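Neutral ceramidase (PDB 2ZWS) hydrolyses the N-acyl bond of ceramides to give sphingosine and a free fatty acid, and also catalyses the reverse synthesis, using a bound zinc ion. Local coordinates at residues Q402-A416 with H435-V449. Sequence-based numbering, arbitrary orientation. Where two conformers were deposited one is given.
With ZN (zinc ion), chain B; FMT (formic acid), chain D.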
loop_
_atom_site.group_PDB
_atom_site.type_symbol
_atom_site.label_atom_id
_atom_site.label_comp_id
_atom_site.label_asym_id
_atom_site.label_seq_id
_atom_site.Cartn_x
_atom_site.Cartn_y
_atom_site.Cartn_z
ATOM N N GLN A 402 -18.914 2.950 -18.204
ATOM C CA GLN A 402 -18.635 4.386 -18.449
ATOM C C GLN A 402 -17.494 4.937 -17.593
ATOM O O GLN A 402 -17.254 6.153 -17.575
ATOM C CB GLN A 402 -19.904 5.227 -18.224
ATOM C CG GLN A 402 -20.333 5.349 -16.747
ATOM C CD GLN A 402 -21.385 4.334 -16.285
ATOM O OE1 GLN A 402 -22.249 4.675 -15.460
ATOM N NE2 GLN A 402 -21.294 3.102 -16.752
ATOM N N LEU A 403 -16.817 4.050 -16.861
ATOM C CA LEU A 403 -15.665 4.438 -16.030
ATOM C C LEU A 403 -14.359 4.121 -16.711
ATOM O O LEU A 403 -14.234 3.099 -17.376
ATOM C CB LEU A 403 -15.637 3.644 -14.729
ATOM C CG LEU A 403 -16.910 3.597 -13.915
ATOM C CD1 LEU A 403 -16.627 2.813 -12.625
ATOM C CD2 LEU A 403 -17.408 4.999 -13.611
ATOM N N GLU A 404 -13.382 5.002 -16.529
ATOM C CA GLU A 404 -12.005 4.633 -16.868
ATOM C C GLU A 404 -11.158 4.794 -15.639
ATOM O O GLU A 404 -11.287 5.780 -14.922
ATOM C CB GLU A 404 -11.425 5.467 -18.003
ATOM C CG GLU A 404 -11.791 4.945 -19.364
ATOM C CD GLU A 404 -11.174 5.751 -20.510
ATOM O OE1 GLU A 404 -10.917 6.977 -20.350
ATOM O OE2 GLU A 404 -10.975 5.146 -21.584
ATOM N N LEU A 405 -10.308 3.800 -15.407
ATOM C CA LEU A 405 -9.462 3.751 -14.233
ATOM C C LEU A 405 -8.026 3.765 -14.752
ATOM O O LEU A 405 -7.627 2.918 -15.548
ATOM C CB LEU A 405 -9.772 2.465 -13.461
ATOM C CG LEU A 405 -8.871 2.118 -12.279
ATOM C CD1 LEU A 405 -8.892 3.208 -11.188
ATOM C CD2 LEU A 405 -9.234 0.764 -11.696
ATOM N N LEU A 406 -7.258 4.760 -14.337
ATOM C CA LEU A 406 -5.871 4.874 -14.764
ATOM C C LEU A 406 -4.943 4.402 -13.671
ATOM O O LEU A 406 -5.131 4.752 -12.500
ATOM C CB LEU A 406 -5.510 6.328 -15.058
ATOM C CG LEU A 406 -6.014 7.050 -16.318
ATOM C CD1 LEU A 406 -7.441 6.785 -16.691
ATOM C CD2 LEU A 406 -5.779 8.576 -16.175
ATOM N N GLY A 407 -3.938 3.607 -14.053
ATOM C CA GLY A 407 -2.943 3.155 -13.090
ATOM C C GLY A 407 -1.638 3.869 -13.433
ATOM O O GLY A 407 -1.067 3.640 -14.514
ATOM N N ALA A 408 -1.176 4.736 -12.528
ATOM C CA ALA A 408 0.022 5.540 -12.746
ATOM C C ALA A 408 1.103 5.206 -11.717
ATOM O O ALA A 408 0.805 5.175 -10.514
ATOM C CB ALA A 408 -0.349 7.006 -12.699
ATOM N N PRO A 409 2.356 4.981 -12.189
ATOM C CA PRO A 409 3.431 4.475 -11.333
ATOM C C PRO A 409 4.212 5.488 -10.513
ATOM O O PRO A 409 5.452 5.428 -10.452
ATOM C CB PRO A 409 4.368 3.787 -12.336
ATOM C CG PRO A 409 4.252 4.687 -13.586
ATOM C CD PRO A 409 2.774 5.065 -13.608
ATOM N N ALA A 410 3.503 6.438 -9.917
ATOM C CA ALA A 410 4.189 7.462 -9.127
ATOM C C ALA A 410 3.210 8.172 -8.175
ATOM O O ALA A 410 2.018 7.846 -8.134
ATOM C CB ALA A 410 4.866 8.503 -10.059
ATOM N N GLU A 411 3.733 9.135 -7.406
ATOM C CA GLU A 411 2.916 9.998 -6.538
ATOM C C GLU A 411 2.641 11.295 -7.269
ATOM O O GLU A 411 3.549 12.096 -7.426
ATOM C CB GLU A 411 3.657 10.335 -5.233
ATOM C CG GLU A 411 4.420 9.192 -4.607
ATOM C CD GLU A 411 4.605 9.364 -3.113
ATOM O OE1 GLU A 411 3.775 10.038 -2.408
ATOM O OE2 GLU A 411 5.587 8.798 -2.612
ATOM N N PHE A 412 1.402 11.509 -7.691
ATOM C CA PHE A 412 1.072 12.728 -8.420
ATOM C C PHE A 412 0.479 13.755 -7.477
ATOM O O PHE A 412 -0.372 13.446 -6.672
ATOM C CB PHE A 412 0.080 12.402 -9.531
ATOM C CG PHE A 412 0.694 11.642 -10.672
ATOM C CD1 PHE A 412 1.122 10.307 -10.502
ATOM C CD2 PHE A 412 0.829 12.230 -11.917
ATOM C CE1 PHE A 412 1.719 9.619 -11.553
ATOM C CE2 PHE A 412 1.390 11.524 -12.972
ATOM C CZ PHE A 412 1.844 10.205 -12.789
ATOM N N THR A 413 0.898 15.004 -7.603
ATOM C CA THR A 413 0.256 16.046 -6.819
ATOM C C THR A 413 -1.156 16.248 -7.328
ATOM O O THR A 413 -1.510 15.770 -8.405
ATOM C CB THR A 413 0.952 17.375 -6.996
ATOM O OG1 THR A 413 0.951 17.717 -8.393
ATOM C CG2 THR A 413 2.372 17.313 -6.451
ATOM N N VAL A 414 -1.963 16.965 -6.547
ATOM C CA VAL A 414 -3.374 17.190 -6.915
ATOM C C VAL A 414 -3.480 17.668 -8.379
ATOM O O VAL A 414 -4.168 17.046 -9.185
ATOM C CB VAL A 414 -4.063 18.197 -5.949
ATOM C CG1 VAL A 414 -5.467 18.625 -6.472
ATOM C CG2 VAL A 414 -4.159 17.602 -4.534
ATOM N N MET A 415 -2.800 18.767 -8.729
ATOM C CA MET A 415 -2.979 19.322 -10.070
ATOM C C MET A 415 -2.317 18.460 -11.138
ATOM O O MET A 415 -2.777 18.431 -12.300
ATOM C CB MET A 415 -2.479 20.775 -10.159
ATOM C CG MET A 415 -3.303 21.790 -9.360
ATOM S SD MET A 415 -5.109 21.520 -9.424
ATOM C CE MET A 415 -5.510 21.620 -11.189
ATOM N N ALA A 416 -1.258 17.731 -10.778
ATOM C CA ALA A 416 -0.633 16.850 -11.783
ATOM C C ALA A 416 -1.630 15.758 -12.194
ATOM O O ALA A 416 -1.776 15.442 -13.386
ATOM C CB ALA A 416 0.684 16.274 -11.278
ATOM N N HIS A 435 -16.662 9.102 -16.237
ATOM C CA HIS A 435 -15.890 9.296 -15.012
ATOM C C HIS A 435 -14.505 8.718 -15.214
ATOM O O HIS A 435 -14.359 7.608 -15.732
ATOM C CB HIS A 435 -16.561 8.610 -13.820
ATOM C CG HIS A 435 -17.966 9.066 -13.577
ATOM N ND1 HIS A 435 -18.268 10.302 -13.043
ATOM C CD2 HIS A 435 -19.148 8.459 -13.808
ATOM C CE1 HIS A 435 -19.581 10.432 -12.949
ATOM N NE2 HIS A 435 -20.138 9.326 -13.411
ATOM N N VAL A 436 -13.492 9.494 -14.852
ATOM C CA VAL A 436 -12.104 9.032 -14.947
ATOM C C VAL A 436 -11.514 9.040 -13.549
ATOM O O VAL A 436 -11.542 10.054 -12.876
ATOM C CB VAL A 436 -11.288 9.944 -15.881
ATOM C CG1 VAL A 436 -9.822 9.527 -15.913
ATOM C CG2 VAL A 436 -11.888 9.930 -17.290
ATOM N N VAL A 437 -11.067 7.876 -13.094
ATOM C CA VAL A 437 -10.470 7.757 -11.766
ATOM C C VAL A 437 -8.954 7.587 -11.932
ATOM O O VAL A 437 -8.510 6.714 -12.679
ATOM C CB VAL A 437 -11.023 6.545 -11.006
ATOM C CG1 VAL A 437 -10.289 6.394 -9.681
ATOM C CG2 VAL A 437 -12.506 6.731 -10.747
ATOM N N PHE A 438 -8.181 8.430 -11.255
ATOM C CA PHE A 438 -6.737 8.386 -11.377
ATOM C C PHE A 438 -6.166 7.646 -10.174
ATOM O O PHE A 438 -6.256 8.150 -9.077
ATOM C CB PHE A 438 -6.206 9.820 -11.428
ATOM C CG PHE A 438 -4.736 9.907 -11.666
ATOM C CD1 PHE A 438 -4.227 10.082 -12.943
ATOM C CD2 PHE A 438 -3.842 9.798 -10.598
ATOM C CE1 PHE A 438 -2.842 10.153 -13.166
ATOM C CE2 PHE A 438 -2.458 9.884 -10.808
ATOM C CZ PHE A 438 -1.960 10.050 -12.099
ATOM N N ASN A 439 -5.627 6.448 -10.368
ATOM C CA ASN A 439 -5.035 5.693 -9.264
ATOM C C ASN A 439 -3.515 5.744 -9.354
ATOM O O ASN A 439 -2.933 5.044 -10.170
ATOM C CB ASN A 439 -5.560 4.240 -9.325
ATOM C CG ASN A 439 -5.339 3.456 -8.027
ATOM O OD1 ASN A 439 -4.347 3.661 -7.284
ATOM N ND2 ASN A 439 -6.248 2.545 -7.759
ATOM N N GLY A 440 -2.879 6.606 -8.554
ATOM C CA GLY A 440 -1.408 6.666 -8.415
ATOM C C GLY A 440 -0.912 5.434 -7.664
ATOM O O GLY A 440 -1.719 4.601 -7.214
ATOM N N TYR A 441 0.405 5.317 -7.511
ATOM C CA TYR A 441 1.018 4.193 -6.782
ATOM C C TYR A 441 0.662 2.840 -7.409
ATOM O O TYR A 441 0.509 1.848 -6.694
ATOM C CB TYR A 441 0.602 4.170 -5.304
ATOM C CG TYR A 441 0.760 5.503 -4.610
ATOM C CD1 TYR A 441 1.969 5.853 -4.010
ATOM C CD2 TYR A 441 -0.290 6.428 -4.581
ATOM C CE1 TYR A 441 2.126 7.108 -3.366
ATOM C CE2 TYR A 441 -0.156 7.672 -3.961
ATOM C CZ TYR A 441 1.058 8.010 -3.367
ATOM O OH TYR A 441 1.151 9.238 -2.781
ATOM N N ALA A 442 0.555 2.793 -8.736
ATOM C CA ALA A 442 0.172 1.530 -9.413
ATOM C C ALA A 442 1.286 0.958 -10.299
ATOM O O ALA A 442 1.910 1.702 -11.089
ATOM C CB ALA A 442 -1.096 1.724 -10.255
ATOM N N ASN A 443 1.526 -0.354 -10.156
ATOM C CA ASN A 443 2.371 -1.158 -11.040
ATOM C C ASN A 443 3.885 -0.937 -10.971
ATOM O O ASN A 443 4.637 -1.860 -11.299
ATOM C CB ASN A 443 1.897 -1.109 -12.499
ATOM C CG ASN A 443 0.468 -1.605 -12.684
ATOM O OD1 ASN A 443 -0.277 -1.054 -13.525
ATOM N ND2 ASN A 443 0.097 -2.655 -11.976
ATOM N N ALA A 444 4.329 0.256 -10.573
ATOM C CA ALA A 444 5.751 0.519 -10.283
ATOM C C ALA A 444 5.791 1.740 -9.399
ATOM O O ALA A 444 4.735 2.312 -9.082
ATOM C CB ALA A 444 6.552 0.740 -11.562
ATOM N N TYR A 445 6.991 2.151 -9.010
ATOM C CA TYR A 445 7.114 3.381 -8.236
ATOM C C TYR A 445 8.276 4.192 -8.739
ATOM O O TYR A 445 9.412 3.733 -8.733
ATOM C CB TYR A 445 7.296 3.045 -6.759
ATOM C CG TYR A 445 7.375 4.282 -5.917
ATOM C CD1 TYR A 445 6.221 4.986 -5.541
ATOM C CD2 TYR A 445 8.617 4.780 -5.529
ATOM C CE1 TYR A 445 6.325 6.176 -4.779
ATOM C CE2 TYR A 445 8.723 5.918 -4.752
ATOM C CZ TYR A 445 7.583 6.629 -4.390
ATOM O OH TYR A 445 7.689 7.763 -3.637
ATOM N N ALA A 446 7.984 5.417 -9.175
ATOM C CA ALA A 446 9.025 6.296 -9.728
ATOM C C ALA A 446 8.890 7.679 -9.083
ATOM O O ALA A 446 8.895 8.708 -9.771
ATOM C CB ALA A 446 8.895 6.351 -11.251
ATOM N N SER A 447 8.814 7.685 -7.757
ATOM C CA SER A 447 8.838 8.904 -6.956
ATOM C C SER A 447 7.684 9.863 -7.265
ATOM O O SER A 447 6.576 9.438 -7.387
ATOM C CB SER A 447 10.241 9.544 -7.041
ATOM O OG SER A 447 11.188 8.658 -6.455
ATOM N N TYR A 448 7.947 11.163 -7.414
ATOM C CA TYR A 448 6.873 12.172 -7.428
ATOM C C TYR A 448 6.635 12.809 -8.795
ATOM O O TYR A 448 7.532 12.839 -9.644
ATOM C CB TYR A 448 7.109 13.253 -6.345
ATOM C CG TYR A 448 6.874 12.751 -4.931
ATOM C CD1 TYR A 448 7.825 11.984 -4.258
ATOM C CD2 TYR A 448 5.699 13.060 -4.257
ATOM C CE1 TYR A 448 7.581 11.487 -2.939
ATOM C CE2 TYR A 448 5.453 12.628 -2.961
ATOM C CZ TYR A 448 6.380 11.820 -2.286
ATOM O OH TYR A 448 6.081 11.365 -0.993
ATOM N N VAL A 449 5.416 13.297 -9.003
ATOM C CA VAL A 449 5.106 14.064 -10.205
ATOM C C VAL A 449 4.366 15.342 -9.839
ATOM O O VAL A 449 3.287 15.343 -9.274
ATOM C CB VAL A 449 4.289 13.258 -11.230
ATOM C CG1 VAL A 449 4.040 14.084 -12.480
ATOM C CG2 VAL A 449 4.989 11.921 -11.573
HETATM ZN ZN ZN B . 4.614 9.828 -0.540
HETATM C C FMT D . 10.326 0.549 -8.661
HETATM O O1 FMT D . 9.207 0.362 -9.199
HETATM O O2 FMT D . 11.068 -0.373 -8.254
HETATM O O HOH W 1 5.990 9.314 0.982
#
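The Phe412 ring is held between two side chains: Val449 CB lies over one face, offset toward the rim, and Phe438 CZ stands over the centre of the opposite face. With ring planes 70° apart and centroids 4.7 Å apart, the Phe438 contact is a T-shaped stack in which Phe438 offers its edge; Ala410 O lies in plane at the edge of Phe412. Phe438 reaches across because its CG is anti to the backbone N (chi1 -175°), and its CZ also touches Ala408 CB at 3.5 Å.

Three tyrosines, Tyr441, Tyr445 and Tyr448, gather round the Glu411 side chain. Glu411 CB packs over one face of Tyr448 as a CH-pi contact, 3.9 Å from the ring centroid, while the carboxylate lies at the edge of the Tyr445 ring. Tyr445 OH donates to the anti lone pair of Glu411 OE2 at 2.6 Å, whereas Tyr441 OH donates to Glu411 OE1 at 2.8 Å from above the carboxylate plane. Zinc is bound by Glu411 OE1 at 2.1 Å and more loosely by Glu411 OE2 at 2.5 Å; Tyr448 OH, also hydrogen-bonded to Arg160, a water, His97 and His204 complete the site.

Strands 403-407 and 435-439 run parallel, joined by a beta-alpha-beta crossover through helix 414-428. Pairing resumes between 411-412 and 448-449, where Glu411 N donates almost straight to Ser447 O (177°). The loop 440-447 departs from the pairing, with Tyr441 N bonded to Ala410 O and Ala442 N to Ala408 O.

The two hydroxyls, together with zinc, thus restrain the rotation of the carboxylate and probably draw off part of its negative charge, while Tyr445, inferred to bind substrate, joins the metal ligand to a site where its backbone N, with Gln68 and Ser106 (also inferred to bind substrate), is hydrogen-bonded to a formic acid, probably from the crystallisation liquor.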